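Local coordinates for protein putative cathepsin d (PDB 5N7Q) that probably cleaves proteins as a cathepsin D-like aspartic endopeptidase of the pepsin family, captured here in its mature form with the inhibitor pepstatin A, at residues V33-G38 / V172-I177; S166-E171 / H179-G184; A224-G229 / V317-Y322. One frame throughout, in Å; residues are numbered along the deposited sequence. Where two conformers were deposited one is given.

Contact 1 of 3, residues V33-G38 / V172-I177; sequences VIFDTG and VLFGGI
Phe35 and Phe174 share a rotamer: in each, CG lies anti to the carbonyl carbon and beside the backbone N (chi1 -72° and -68°), which swings the two rings into the space between the segments. Val172 turns CG2 anti to its own carbonyl carbon, leaving that methyl to meet the root of the Phe35 side chain, with CG2 4.0 Å from Phe35 CB and almost as near to CG. The rings meet further out. Phe35 CE2 lies 3.8 Å from Phe174 CZ and Phe35 CD2 3.9 Å from the same atom, both approaching the Phe174 ring at its edge. The other methyl of Val172, CG1, sits 3.5 Å above one face of the Phe174 ring, shifted toward the rim, so the valine fills the angle between the two aromatics.

No hydrogen bond joins the segments, whose closest CA atoms, those of Phe35 and Val172, are 7.9 Å apart. Strand 29-36 runs into the Asp-Thr-Gly signature of the pepsin family, whereas strand 170-174 lies in the central beta structure beneath the two lobes. Phe35, next to the predicted catalytic Asp36, packs the start of the first signature loop against strand 170-174. Leu10 packs on both Phe35 and Val172, and Phe156 and Leu127 also touch Phe174. Beyond the strand an Asx turn shapes the loop: Gly38 N donates to Asp36 OD1 at 3.0 Å from well above the carboxylate plane, and the same OD1 is hydrogen-bonded to a modified residue of pepstatin A.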
# COMPACT_ATOMS: atom_id res chain seq x y z
N VAL A 33 -7.66 -9.69 0.63
CA VAL A 33 -7.30 -8.58 -0.28
C VAL A 33 -6.18 -7.74 0.30
O VAL A 33 -6.05 -7.63 1.50
CB VAL A 33 -8.50 -7.65 -0.58
CG1 VAL A 33 -9.54 -8.40 -1.40
CG2 VAL A 33 -9.15 -7.07 0.67
N ILE A 34 -5.38 -7.16 -0.58
CA ILE A 34 -4.43 -6.15 -0.17
C ILE A 34 -5.20 -4.82 -0.07
O ILE A 34 -5.96 -4.46 -0.99
CB ILE A 34 -3.16 -6.15 -1.05
CG1 ILE A 34 -2.16 -5.09 -0.59
CG2 ILE A 34 -3.46 -6.01 -2.53
CD1 ILE A 34 -0.75 -5.40 -1.05
N PHE A 35 -5.00 -4.13 1.05
CA PHE A 35 -5.57 -2.80 1.27
C PHE A 35 -4.58 -1.78 0.76
O PHE A 35 -3.50 -1.65 1.32
CB PHE A 35 -5.89 -2.59 2.75
CG PHE A 35 -7.09 -3.40 3.20
CD1 PHE A 35 -6.98 -4.75 3.49
CD2 PHE A 35 -8.36 -2.83 3.27
CE1 PHE A 35 -8.08 -5.51 3.85
CE2 PHE A 35 -9.47 -3.58 3.65
CZ PHE A 35 -9.33 -4.93 3.93
N ASP A 36 -4.94 -1.11 -0.33
CA ASP A 36 -3.98 -0.40 -1.18
C ASP A 36 -4.33 1.09 -1.27
O ASP A 36 -5.22 1.49 -2.03
CB ASP A 36 -3.99 -1.04 -2.60
CG ASP A 36 -3.13 -0.31 -3.59
OD1 ASP A 36 -2.17 0.33 -3.13
OD2 ASP A 36 -3.37 -0.46 -4.80
N THR A 37 -3.61 1.93 -0.52
CA THR A 37 -3.83 3.37 -0.61
C THR A 37 -3.36 4.01 -1.91
O THR A 37 -3.57 5.21 -2.09
CB THR A 37 -3.28 4.12 0.61
OG1 THR A 37 -1.86 3.92 0.66
CG2 THR A 37 -3.92 3.65 1.90
N GLY A 38 -2.72 3.24 -2.79
CA GLY A 38 -2.32 3.68 -4.12
C GLY A 38 -3.24 3.38 -5.27
O GLY A 38 -2.85 3.58 -6.41
N VAL A 172 -5.63 -2.27 9.48
CA VAL A 172 -6.25 -1.04 8.98
C VAL A 172 -7.42 -0.74 9.90
O VAL A 172 -8.34 -1.55 9.97
CB VAL A 172 -6.71 -1.14 7.51
CG1 VAL A 172 -7.25 0.21 7.08
CG2 VAL A 172 -5.57 -1.57 6.58
N LEU A 173 -7.38 0.39 10.60
CA LEU A 173 -8.47 0.78 11.49
C LEU A 173 -9.37 1.77 10.79
O LEU A 173 -9.00 2.93 10.58
CB LEU A 173 -7.92 1.37 12.78
CG LEU A 173 -8.97 1.78 13.81
CD1 LEU A 173 -9.75 0.58 14.29
CD2 LEU A 173 -8.27 2.42 14.99
N PHE A 174 -10.56 1.31 10.42
CA PHE A 174 -11.53 2.18 9.76
C PHE A 174 -12.32 3.01 10.76
O PHE A 174 -13.01 2.45 11.60
CB PHE A 174 -12.47 1.34 8.87
CG PHE A 174 -11.77 0.73 7.69
CD1 PHE A 174 -11.57 1.47 6.54
CD2 PHE A 174 -11.26 -0.55 7.73
CE1 PHE A 174 -10.89 0.94 5.46
CE2 PHE A 174 -10.60 -1.10 6.63
CZ PHE A 174 -10.43 -0.35 5.50
N GLY A 175 -12.21 4.34 10.68
CA GLY A 175 -12.98 5.21 11.56
C GLY A 175 -12.31 5.51 12.89
O GLY A 175 -12.96 5.91 13.84
N GLY A 176 -11.00 5.36 12.96
CA GLY A 176 -10.31 5.71 14.19
C GLY A 176 -8.80 5.80 14.05
O GLY A 176 -8.23 5.40 13.01
N ILE A 177 -8.18 6.32 15.11
CA ILE A 177 -6.71 6.41 15.25
C ILE A 177 -6.40 5.77 16.59
O ILE A 177 -6.91 6.23 17.59
CB ILE A 177 -6.21 7.88 15.29
CG1 ILE A 177 -6.73 8.70 14.10
CG2 ILE A 177 -4.69 7.91 15.37
CD1 ILE A 177 -6.45 10.20 14.20

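Contact 2 of 3, residues S166-E171 / H179-G184; sequences SKEGGE and HDHYKG
Glu171 and His181 face each other across 9.6 Å between their CA atoms, a gap crossed by their side chains. Residues 166-169 form a loop that straightens at Gly170 into the start of strand 170-174, and residues 179-181 make a short 3-10 turn in which Tyr182 N bonds to His179 O at 3.3 Å. No backbone bond links the two segments.

Glu171 carries its CG anti to the backbone N (chi1 174°) and stays extended beyond it, delivering the carboxylate to the rim of the His181 ring. The two flat groups stand nearly perpendicular, their planes 83° apart. Glu171 OE2 lies 3.4 Å from His181 NE2, a weak hydrogen bond bent to 126° at the hydrogen, and only slightly farther from CD2. A water completes the link: it sits in the imidazole plane 2.8 Å from His181 NE2 and donates weakly to Glu171 OE1 at 2.7 Å, so direct and water-mediated routes reach the two carboxylate oxygens separately. Glu168, also extended, brings OE2 to the CE1 edge of the same ring, 4.0 Å from that carbon.

The contact belongs to the surface of the interdomain beta structure of the pepsin fold. Strand 155-160 pairs antiparallel with 170-174, and its Tyr159 stacks on the His181 ring, which is consistent with the imidazole turning its edge to the glutamates. His181 also shares a backbone hydrogen bond with the C-terminal Ala339.

With two carboxylates near its edge, His181 would probably be easier to protonate than an isolated histidine, although the loose direct bond suggests a modest polar link, in which the water may matter as much as the glutamate.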
# COMPACT_ATOMS: atom_id res chain seq x y z
N SER A 166 6.61 -12.04 13.83
CA SER A 166 5.63 -11.66 14.81
C SER A 166 4.22 -12.09 14.38
O SER A 166 3.92 -12.18 13.18
CB SER A 166 5.77 -10.15 14.99
OG SER A 166 5.10 -9.70 16.12
N LYS A 167 3.36 -12.36 15.35
CA LYS A 167 2.06 -12.96 15.08
C LYS A 167 1.06 -12.07 14.34
O LYS A 167 0.27 -12.56 13.52
CB LYS A 167 1.44 -13.41 16.41
CG LYS A 167 0.15 -14.16 16.30
CD LYS A 167 0.34 -15.56 15.75
CE LYS A 167 -0.83 -16.44 16.17
NZ LYS A 167 -0.65 -17.84 15.71
N GLU A 168 1.09 -10.78 14.65
CA GLU A 168 0.12 -9.82 14.16
C GLU A 168 0.76 -9.00 13.04
O GLU A 168 1.65 -8.20 13.30
CB GLU A 168 -0.38 -9.02 15.37
CG GLU A 168 -0.87 -7.60 15.25
CD GLU A 168 -1.03 -6.98 16.65
OE1 GLU A 168 -1.43 -7.70 17.60
OE2 GLU A 168 -0.70 -5.80 16.83
N GLY A 169 0.30 -9.21 11.81
CA GLY A 169 0.90 -8.58 10.64
C GLY A 169 0.67 -7.09 10.54
O GLY A 169 1.52 -6.39 9.99
N GLY A 170 -0.45 -6.60 11.05
CA GLY A 170 -0.82 -5.21 10.86
C GLY A 170 -2.30 -5.01 11.06
O GLY A 170 -3.02 -5.95 11.34
N GLU A 171 -2.75 -3.79 10.84
CA GLU A 171 -4.15 -3.42 11.00
C GLU A 171 -4.47 -2.24 10.13
O GLU A 171 -3.71 -1.29 10.11
CB GLU A 171 -4.46 -3.06 12.45
CG GLU A 171 -5.85 -2.52 12.70
CD GLU A 171 -6.08 -2.19 14.16
OE1 GLU A 171 -6.51 -3.13 14.86
OE2 GLU A 171 -5.77 -1.06 14.61
N HIS A 179 -3.96 5.17 19.50
CA HIS A 179 -2.73 5.63 20.14
C HIS A 179 -1.94 4.44 20.73
O HIS A 179 -0.77 4.61 21.03
CB HIS A 179 -3.02 6.71 21.20
CG HIS A 179 -1.88 7.66 21.45
ND1 HIS A 179 -0.56 7.28 21.46
CD2 HIS A 179 -1.88 8.99 21.68
CE1 HIS A 179 0.20 8.33 21.72
NE2 HIS A 179 -0.58 9.38 21.86
N ASP A 180 -2.52 3.24 20.85
CA ASP A 180 -1.73 2.10 21.24
C ASP A 180 -0.83 1.59 20.12
O ASP A 180 -0.00 0.71 20.36
CB ASP A 180 -2.60 1.02 21.88
CG ASP A 180 -3.17 1.44 23.24
OD1 ASP A 180 -2.46 2.22 23.95
OD2 ASP A 180 -4.33 1.04 23.55
N HIS A 181 -0.95 2.15 18.91
CA HIS A 181 0.01 1.87 17.84
C HIS A 181 1.03 2.94 17.59
O HIS A 181 1.83 2.79 16.65
CB HIS A 181 -0.72 1.59 16.52
CG HIS A 181 -1.44 0.29 16.49
ND1 HIS A 181 -0.83 -0.90 16.82
CD2 HIS A 181 -2.70 -0.02 16.14
CE1 HIS A 181 -1.71 -1.89 16.70
NE2 HIS A 181 -2.85 -1.37 16.28
N TYR A 182 1.08 3.99 18.39
CA TYR A 182 2.10 5.02 18.17
C TYR A 182 2.55 5.68 19.46
O TYR A 182 1.84 5.63 20.48
CB TYR A 182 1.65 6.04 17.11
CG TYR A 182 0.73 7.16 17.58
CD1 TYR A 182 1.24 8.34 18.14
CD2 TYR A 182 -0.65 7.07 17.43
CE1 TYR A 182 0.39 9.37 18.53
CE2 TYR A 182 -1.49 8.09 17.83
CZ TYR A 182 -0.95 9.25 18.37
OH TYR A 182 -1.79 10.25 18.75
N LYS A 183 3.73 6.27 19.40
CA LYS A 183 4.26 7.06 20.53
C LYS A 183 4.54 8.47 20.07
O LYS A 183 4.74 8.75 18.87
CB LYS A 183 5.48 6.40 21.17
CG LYS A 183 6.60 6.01 20.26
CD LYS A 183 7.70 5.29 21.06
CE LYS A 183 8.48 4.27 20.24
NZ LYS A 183 9.79 3.93 20.90
N GLY A 184 4.55 9.38 21.02
CA GLY A 184 4.72 10.81 20.75
C GLY A 184 3.44 11.42 20.20
O GLY A 184 2.32 11.07 20.61
O HOH W 1 -4.42 -3.72 16.52

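Contact 3 of 3, residues A224-G229 / V317-Y322; sequences AIADTG and VFLGPY
The peptide group joining Asp227 to Thr228 is the flat surface on which Leu319 rests: CD1 stands almost directly above one face, 3.5 Å from Asp227 C and 3.5 Å from Thr228 N. The CA-CB bond of Asp227 points away from residues 317-322. Its OD1 accepts from Gly229 N at 2.9 Å, the N-H arriving 55° out of the carboxylate plane, which makes an Asx turn. On the helical side, the Phe318 ring carries Tyr322 CD2 over the centre of one face, and Phe335 meets that ring edge-to-face.

Leu319 supplies the whole apolar side of the contact. With CG anti to the carbonyl carbon (chi1 -60°), its two methyls fork across the strand end: CD1 settles on the peptide and reaches Thr228 CG2 at 3.9 Å, while CD2 turns to Ala226 CB at 4.1 Å. The threonine and leucine side chains meet at about a right angle. Thr228 places CG2 anti to its carbonyl carbon, giving the methyl to the leucine and leaving OG1 to hydrogen-bond Phe35 O in the other lobe.

This is the second Asp-Thr-Gly loop of the bilobal aspartic peptidase fold, packed against helix 316-319. Asp227, a predicted catalytic residue, hydrogen-bonds through OD2 to Thr230 OG1 and to a modified residue of pepstatin A.

Chemically the two sides of the loop are divided. A buried hydrocarbon surface backs the peptide and forms no hydrogen bond across the segments, while the polar groups of 224-229 find partners elsewhere: Thr37 OG1 bonds to both Thr228 N and Ala226 O, and the rest turn to Phe35 O, the Asx turn, Thr230 and the inhibitor.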
# COMPACT_ATOMS: atom_id res chain seq x y z
N ALA A 224 5.45 13.36 -2.83
CA ALA A 224 5.43 11.97 -2.44
C ALA A 224 4.00 11.50 -2.24
O ALA A 224 3.08 12.30 -2.09
CB ALA A 224 6.19 11.77 -1.12
N ILE A 225 3.81 10.19 -2.18
CA ILE A 225 2.52 9.57 -1.78
C ILE A 225 2.77 8.56 -0.68
O ILE A 225 3.87 7.98 -0.59
CB ILE A 225 1.76 8.93 -2.99
CG1 ILE A 225 2.43 7.63 -3.46
CG2 ILE A 225 1.68 9.95 -4.14
CD1 ILE A 225 1.67 6.87 -4.54
N ALA A 226 1.75 8.31 0.12
CA ALA A 226 1.77 7.23 1.11
C ALA A 226 1.00 6.05 0.54
O ALA A 226 -0.19 6.16 0.33
CB ALA A 226 1.17 7.69 2.41
N ASP A 227 1.69 4.96 0.23
CA ASP A 227 1.08 3.83 -0.51
C ASP A 227 1.31 2.50 0.18
O ASP A 227 2.37 1.89 0.04
CB ASP A 227 1.61 3.76 -1.93
CG ASP A 227 0.91 2.71 -2.73
OD1 ASP A 227 -0.05 2.09 -2.24
OD2 ASP A 227 1.31 2.51 -3.91
N THR A 228 0.29 2.05 0.90
CA THR A 228 0.34 0.75 1.57
C THR A 228 0.52 -0.45 0.63
O THR A 228 0.90 -1.52 1.09
CB THR A 228 -0.94 0.53 2.39
OG1 THR A 228 -2.06 0.62 1.52
CG2 THR A 228 -1.10 1.56 3.48
N GLY A 229 0.20 -0.28 -0.64
CA GLY A 229 0.33 -1.34 -1.63
C GLY A 229 1.66 -1.37 -2.36
O GLY A 229 1.79 -2.10 -3.37
N VAL A 317 8.16 0.02 3.59
CA VAL A 317 9.43 0.34 4.28
C VAL A 317 9.29 1.56 5.20
O VAL A 317 9.85 1.58 6.31
CB VAL A 317 10.56 0.55 3.24
CG1 VAL A 317 11.69 1.37 3.81
CG2 VAL A 317 11.02 -0.78 2.73
N PHE A 318 8.54 2.57 4.76
CA PHE A 318 8.26 3.79 5.55
C PHE A 318 7.06 3.65 6.47
O PHE A 318 7.10 4.07 7.64
CB PHE A 318 8.04 5.01 4.62
CG PHE A 318 8.05 6.33 5.32
CD1 PHE A 318 9.24 6.99 5.58
CD2 PHE A 318 6.88 6.92 5.74
CE1 PHE A 318 9.26 8.20 6.22
CE2 PHE A 318 6.90 8.13 6.42
CZ PHE A 318 8.06 8.79 6.63
N LEU A 319 6.00 3.02 5.96
CA LEU A 319 4.72 3.00 6.66
C LEU A 319 4.69 1.98 7.79
O LEU A 319 3.76 1.97 8.59
CB LEU A 319 3.59 2.72 5.63
CG LEU A 319 3.44 3.75 4.50
CD1 LEU A 319 2.45 3.21 3.46
CD2 LEU A 319 3.04 5.10 5.03
N GLY A 320 5.69 1.13 7.88
CA GLY A 320 5.89 0.28 9.06
C GLY A 320 6.40 1.02 10.28
O GLY A 320 5.78 0.99 11.35
N PRO A 321 7.56 1.69 10.16
CA PRO A 321 8.09 2.42 11.34
C PRO A 321 7.27 3.67 11.70
O PRO A 321 7.40 4.17 12.82
CB PRO A 321 9.55 2.76 10.95
CG PRO A 321 9.60 2.58 9.48
CD PRO A 321 8.60 1.52 9.13
N TYR A 322 6.47 4.15 10.76
CA TYR A 322 5.61 5.31 10.99
C TYR A 322 4.15 4.94 10.78
O TYR A 322 3.70 4.70 9.67
CB TYR A 322 6.07 6.50 10.14
CG TYR A 322 7.50 6.85 10.54
CD1 TYR A 322 7.76 7.40 11.78
CD2 TYR A 322 8.60 6.49 9.77
CE1 TYR A 322 9.05 7.64 12.22
CE2 TYR A 322 9.89 6.72 10.19
CZ TYR A 322 10.10 7.27 11.43
OH TYR A 322 11.40 7.52 11.84

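In the fold
Contacts 1 and 2 share strand 170-174, and their segments alternate along the chain; contact 3 follows later, in the second half of the sequence. Centres lie about 12 Å apart for contacts 1 and 3, and about 14 Å for contacts 1 and 2 and for contacts 2 and 3. Contacts 1 and 3 hold the two pseudosymmetric Asp-Thr-Gly loops, which interlock through Thr37 and Thr228 in the fireman's grip of pepsin-like enzymes, bringing the predicted catalytic pair together. Contact 2 lies at the surface, joined to contact 1 by packing of Ile177 on Tyr182. Strand 170-174 thus runs from this outer loop toward the buried active-site base.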